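Local coordinates for SCO1 protein homolog (Bacillus subtilis, PDB 1XZO) that is needed to insert copper into the active site of cytochrome c oxidase and may also act in copper homeostasis or redox signalling, at residues A[16-21]-A[73-78]; A[114-117]-A[121-124]. All coordinates share one frame; numbering follows the deposited sequence.

Interaction 1 (A[16-21]-A[73-78]); sequences FTFQNQ and ISFSVD. With CA (calcium ion), chain L; CA (calcium ion), chain G.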
# COMPACT_ATOMS: atom_id res chain seq x y z
N PHE A 16 10.57 9.78 0.49
CA PHE A 16 9.76 10.07 -0.65
C PHE A 16 8.73 11.12 -0.31
O PHE A 16 8.35 11.29 0.88
CB PHE A 16 8.98 8.82 -1.17
CG PHE A 16 7.85 8.35 -0.27
CD1 PHE A 16 8.13 7.39 0.69
CD2 PHE A 16 6.53 8.79 -0.43
CE1 PHE A 16 7.13 6.95 1.55
CE2 PHE A 16 5.53 8.35 0.41
CZ PHE A 16 5.81 7.39 1.40
N THR A 17 8.38 11.81 -1.36
CA THR A 17 7.20 12.73 -1.43
C THR A 17 6.53 12.58 -2.72
O THR A 17 7.05 12.83 -3.81
CB THR A 17 7.52 14.28 -1.18
OG1 THR A 17 8.09 14.50 0.06
CG2 THR A 17 6.21 15.02 -1.16
N PHE A 18 5.30 12.00 -2.68
CA PHE A 18 4.52 11.71 -3.81
C PHE A 18 3.21 12.55 -3.63
O PHE A 18 3.05 13.16 -2.56
CB PHE A 18 4.21 10.20 -3.74
CG PHE A 18 5.43 9.33 -3.98
CD1 PHE A 18 5.43 7.98 -3.60
CD2 PHE A 18 6.56 9.84 -4.65
CE1 PHE A 18 6.50 7.18 -3.87
CE2 PHE A 18 7.68 9.01 -4.96
CZ PHE A 18 7.63 7.66 -4.64
N GLN A 19 2.32 12.49 -4.57
CA GLN A 19 1.02 13.20 -4.49
C GLN A 19 -0.12 12.20 -4.40
O GLN A 19 -0.12 11.21 -5.16
CB GLN A 19 0.80 14.13 -5.66
CG GLN A 19 1.76 15.34 -5.63
CD GLN A 19 1.94 15.98 -7.05
OE1 GLN A 19 1.76 15.30 -8.09
NE2 GLN A 19 2.34 17.24 -7.09
N ASN A 20 -1.11 12.54 -3.58
CA ASN A 20 -2.32 11.65 -3.47
C ASN A 20 -3.39 11.99 -4.50
O ASN A 20 -3.20 12.72 -5.50
CB ASN A 20 -2.75 11.56 -2.00
CG ASN A 20 -3.59 12.79 -1.58
OD1 ASN A 20 -3.85 13.71 -2.41
ND2 ASN A 20 -3.91 12.85 -0.32
N GLN A 21 -4.54 11.26 -4.41
CA GLN A 21 -5.57 11.41 -5.40
C GLN A 21 -6.19 12.83 -5.39
O GLN A 21 -6.88 13.15 -6.29
CB GLN A 21 -6.75 10.41 -5.05
CG GLN A 21 -7.44 10.60 -3.68
CD GLN A 21 -6.67 10.30 -2.45
OE1 GLN A 21 -6.97 10.82 -1.39
NE2 GLN A 21 -5.64 9.41 -2.56
N ILE A 73 -1.49 2.99 2.32
CA ILE A 73 -0.88 3.67 1.13
C ILE A 73 -0.90 2.74 -0.01
O ILE A 73 -0.31 1.62 0.08
CB ILE A 73 0.60 4.15 1.46
CG1 ILE A 73 0.65 5.00 2.72
CG2 ILE A 73 1.20 4.75 0.20
N SER A 74 -1.48 3.15 -1.12
CA SER A 74 -1.39 2.45 -2.36
C SER A 74 -0.51 3.22 -3.35
O SER A 74 -0.93 4.28 -3.82
CB SER A 74 -2.72 2.20 -3.08
OG SER A 74 -3.44 1.30 -2.27
N PHE A 75 0.60 2.63 -3.69
CA PHE A 75 1.44 3.26 -4.78
C PHE A 75 1.07 2.81 -6.16
O PHE A 75 1.10 1.61 -6.50
CB PHE A 75 2.97 2.96 -4.56
CG PHE A 75 3.47 3.27 -3.27
CD1 PHE A 75 3.59 2.33 -2.31
CD2 PHE A 75 3.94 4.55 -2.96
CE1 PHE A 75 4.10 2.65 -1.03
CE2 PHE A 75 4.46 4.87 -1.73
CZ PHE A 75 4.59 4.03 -0.75
N SER A 76 0.87 3.74 -7.06
CA SER A 76 0.66 3.45 -8.47
C SER A 76 1.94 2.90 -9.11
O SER A 76 3.01 3.49 -8.92
CB SER A 76 0.33 4.69 -9.29
OG SER A 76 0.19 4.29 -10.66
N VAL A 77 1.83 1.86 -9.92
CA VAL A 77 2.95 1.31 -10.68
C VAL A 77 2.80 1.63 -12.17
O VAL A 77 3.55 1.17 -12.98
CB VAL A 77 3.25 -0.18 -10.41
CG1 VAL A 77 3.52 -0.33 -8.93
CG2 VAL A 77 2.05 -1.07 -10.89
N ASP A 78 1.82 2.48 -12.56
CA ASP A 78 1.77 2.98 -13.88
C ASP A 78 1.48 4.48 -13.85
O ASP A 78 0.41 4.94 -14.19
CB ASP A 78 0.65 2.21 -14.60
CG ASP A 78 0.57 2.49 -16.03
OD1 ASP A 78 1.48 2.96 -16.74
OD2 ASP A 78 -0.49 2.19 -16.65
CA CA L . 0.10 2.40 -18.68
CA CA G . 8.55 13.70 -5.32
O HOH W 1 6.91 15.76 -4.92
O HOH W 2 10.99 12.73 -6.23
O HOH W 3 8.31 11.93 -6.88
O HOH W 4 1.30 0.29 -19.42
O HOH W 5 0.94 4.54 -19.50
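Ser-76 OG, one residue beyond the Phe-75 whose ring meets Phe-16 and Phe-18, has two hydrogen-bond partners. It accepts the N-H of Asp-78, N to OG 3.1 Å, which makes an ST turn at the end of strand 71-76, and it is also hydrogen-bonded to Asp-82. Past this turn, Asp-78 grips a calcium ion with both carboxylate oxygens, OD2 at 2.1 Å and OD1 at 2.4 Å, and waters take further positions on the ion.

No hydrogen bond joins the two segments; three buried rings do. Phe-75 points its edge at one face of Phe-16 in a T-shaped stack, planes at 77°, with its CE2 4.2 Å above the Phe-16 plane and offset toward the rim. The pair thus brings together strand 71-76, which lies inside the main sheet of the thioredoxin-like fold, and the small hairpin of strands 17-19 and 25-27. Phe-18 meets Phe-75 differently, rim to rim with planes at 87°, and its CE1 comes to 3.8 Å from Phe-75 CE2. With CG between the backbone N and the carbonyl carbon, chi1 70°, the Phe-16 ring is set so that its CD2 stands 3.4 Å above the plane of the Phe-18 ring, displaced toward the rim. On Phe-75 itself, Ile-73 CG2 rests against one face. With an alanine at Phe-75, the Phe-16 face would probably lose its edge partner and a gap open between hairpin and sheet. Next door, the carbonyl O of Thr-17 binds a second calcium ion at 2.3 Å.

Interaction 2 (A[114-117]-A[121-124]); sequences EFAL and KAIV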
# COMPACT_ATOMS: atom_id res chain seq x y z
N GLU A 114 12.65 1.95 -8.71
CA GLU A 114 13.74 1.97 -7.79
C GLU A 114 13.35 2.12 -6.35
O GLU A 114 13.91 1.49 -5.46
CB GLU A 114 14.61 3.20 -8.18
CG GLU A 114 15.65 3.04 -9.18
CD GLU A 114 16.88 3.94 -8.81
OE1 GLU A 114 16.87 5.09 -9.26
OE2 GLU A 114 17.78 3.50 -8.04
N PHE A 115 12.27 2.88 -6.06
CA PHE A 115 11.80 3.07 -4.70
C PHE A 115 11.30 1.71 -4.19
O PHE A 115 11.62 1.37 -3.11
CB PHE A 115 10.62 4.09 -4.65
CG PHE A 115 9.93 4.15 -3.38
CD1 PHE A 115 10.39 4.87 -2.34
CD2 PHE A 115 8.65 3.48 -3.26
CE1 PHE A 115 9.75 4.88 -1.19
CE2 PHE A 115 7.96 3.63 -2.19
CZ PHE A 115 8.48 4.26 -1.07
N ALA A 116 10.55 1.04 -5.04
CA ALA A 116 9.95 -0.23 -4.67
C ALA A 116 11.05 -1.29 -4.43
O ALA A 116 10.92 -2.06 -3.45
CB ALA A 116 8.97 -0.71 -5.71
N LEU A 117 12.09 -1.34 -5.28
CA LEU A 117 13.18 -2.35 -5.09
C LEU A 117 13.94 -2.09 -3.81
O LEU A 117 14.19 -3.01 -2.95
CB LEU A 117 13.99 -2.30 -6.37
CG LEU A 117 15.13 -3.27 -6.73
CD1 LEU A 117 15.34 -3.27 -8.12
CD2 LEU A 117 16.42 -2.72 -5.98
N LYS A 121 11.91 -4.48 -1.45
CA LYS A 121 12.53 -5.55 -2.20
C LYS A 121 11.58 -6.15 -3.20
O LYS A 121 11.62 -7.33 -3.47
CB LYS A 121 13.20 -6.61 -1.23
CG LYS A 121 13.81 -6.04 0.05
CD LYS A 121 14.94 -5.14 -0.27
CE LYS A 121 15.56 -4.48 0.93
NZ LYS A 121 16.49 -3.38 0.48
N ALA A 122 10.75 -5.30 -3.80
CA ALA A 122 9.67 -5.64 -4.74
C ALA A 122 10.08 -5.21 -6.11
O ALA A 122 10.64 -4.10 -6.27
CB ALA A 122 8.35 -4.86 -4.33
N ILE A 123 9.78 -6.08 -7.07
CA ILE A 123 9.94 -5.85 -8.47
C ILE A 123 8.59 -5.44 -8.98
O ILE A 123 7.72 -6.28 -9.23
CB ILE A 123 10.42 -7.12 -9.22
CG1 ILE A 123 11.73 -7.58 -8.64
CG2 ILE A 123 10.50 -6.78 -10.69
N VAL A 124 8.41 -4.15 -9.22
CA VAL A 124 7.21 -3.67 -9.89
C VAL A 124 7.43 -3.32 -11.34
O VAL A 124 8.55 -3.03 -11.83
CB VAL A 124 6.53 -2.54 -9.10
CG1 VAL A 124 6.25 -3.00 -7.75
CG2 VAL A 124 7.39 -1.32 -9.07
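Ala-116 and Leu-117, in the last turns of helix 109-120, are met by residues 121-124 as the chain leaves that helix of the thioredoxin-like fold. The helix gives way at Lys-121, whose positive phi of 57° is left-handed, and the backbone then runs on in an extended form beside the turn it has just left.

The hydrogen bonds are backbone ones. Ala-122 N donates to Ala-116 O over 3.3 Å and is nearly straight, 169° at the hydrogen, yet it stands 47° out of the carbonyl plane and so misses the lone pairs. This bond reaches back six residues, against four in a regular alpha-helix, and ties the outgoing loop to the helix end. Lys-121 N reaches Leu-117 O at 3.1 Å, but that bond is weak.

Carbon donors add to it. Lys-121 CA also lies 3.1 Å from Leu-117 O in a C-H...O contact, and Leu-117 CA makes another, with Ala-122 O at 3.3 Å.

The Lys-121 side chain, bent at chi2, turns back along the helix end and sets its CD 3.5 Å from Leu-117 O. Its charged tip is engaged elsewhere: NZ is hydrogen-bonded to Lys-118 O, and the lysine makes a cation-pi contact with Tyr-11.

Apolar contact is concentrated on Ala-116, the buried member of the group. Together with Val-124 it packs on Phe-40 of strand 36-41, so helix and loop cover one side chain of the sheet jointly. Its CB stands 4.4 Å from Ala-122 CB. Both Val-124 methyls touch that same Ala-116 CB, CG2 at 3.8 Å and CG1 at 4.1 Å.

Overall arrangement
The two interactions follow one another along the chain, interaction 1 closing before interaction 2 opens, and their centres are 13 Å apart. Phe-115, on helix 109-120, joins them: its ring enters the aromatic group of interaction 1, with CE1 3.5 Å from Phe-16 CD1 and CE2 3.7 Å from Phe-75 CZ. A second bridge runs from Val-77 to Val-124. Helix 109-120 therefore packs between the hairpin of strands 17-19 and 25-27, strand 71-76 of the main sheet and its own outgoing loop, so the buried rings of interaction 1 run on through Phe-115 to the helix end, where interaction 2 lies nearer the surface. Val-124 lies about 10 Å, side chain to side chain, from His-135, probably a copper ligand, as in its relatives.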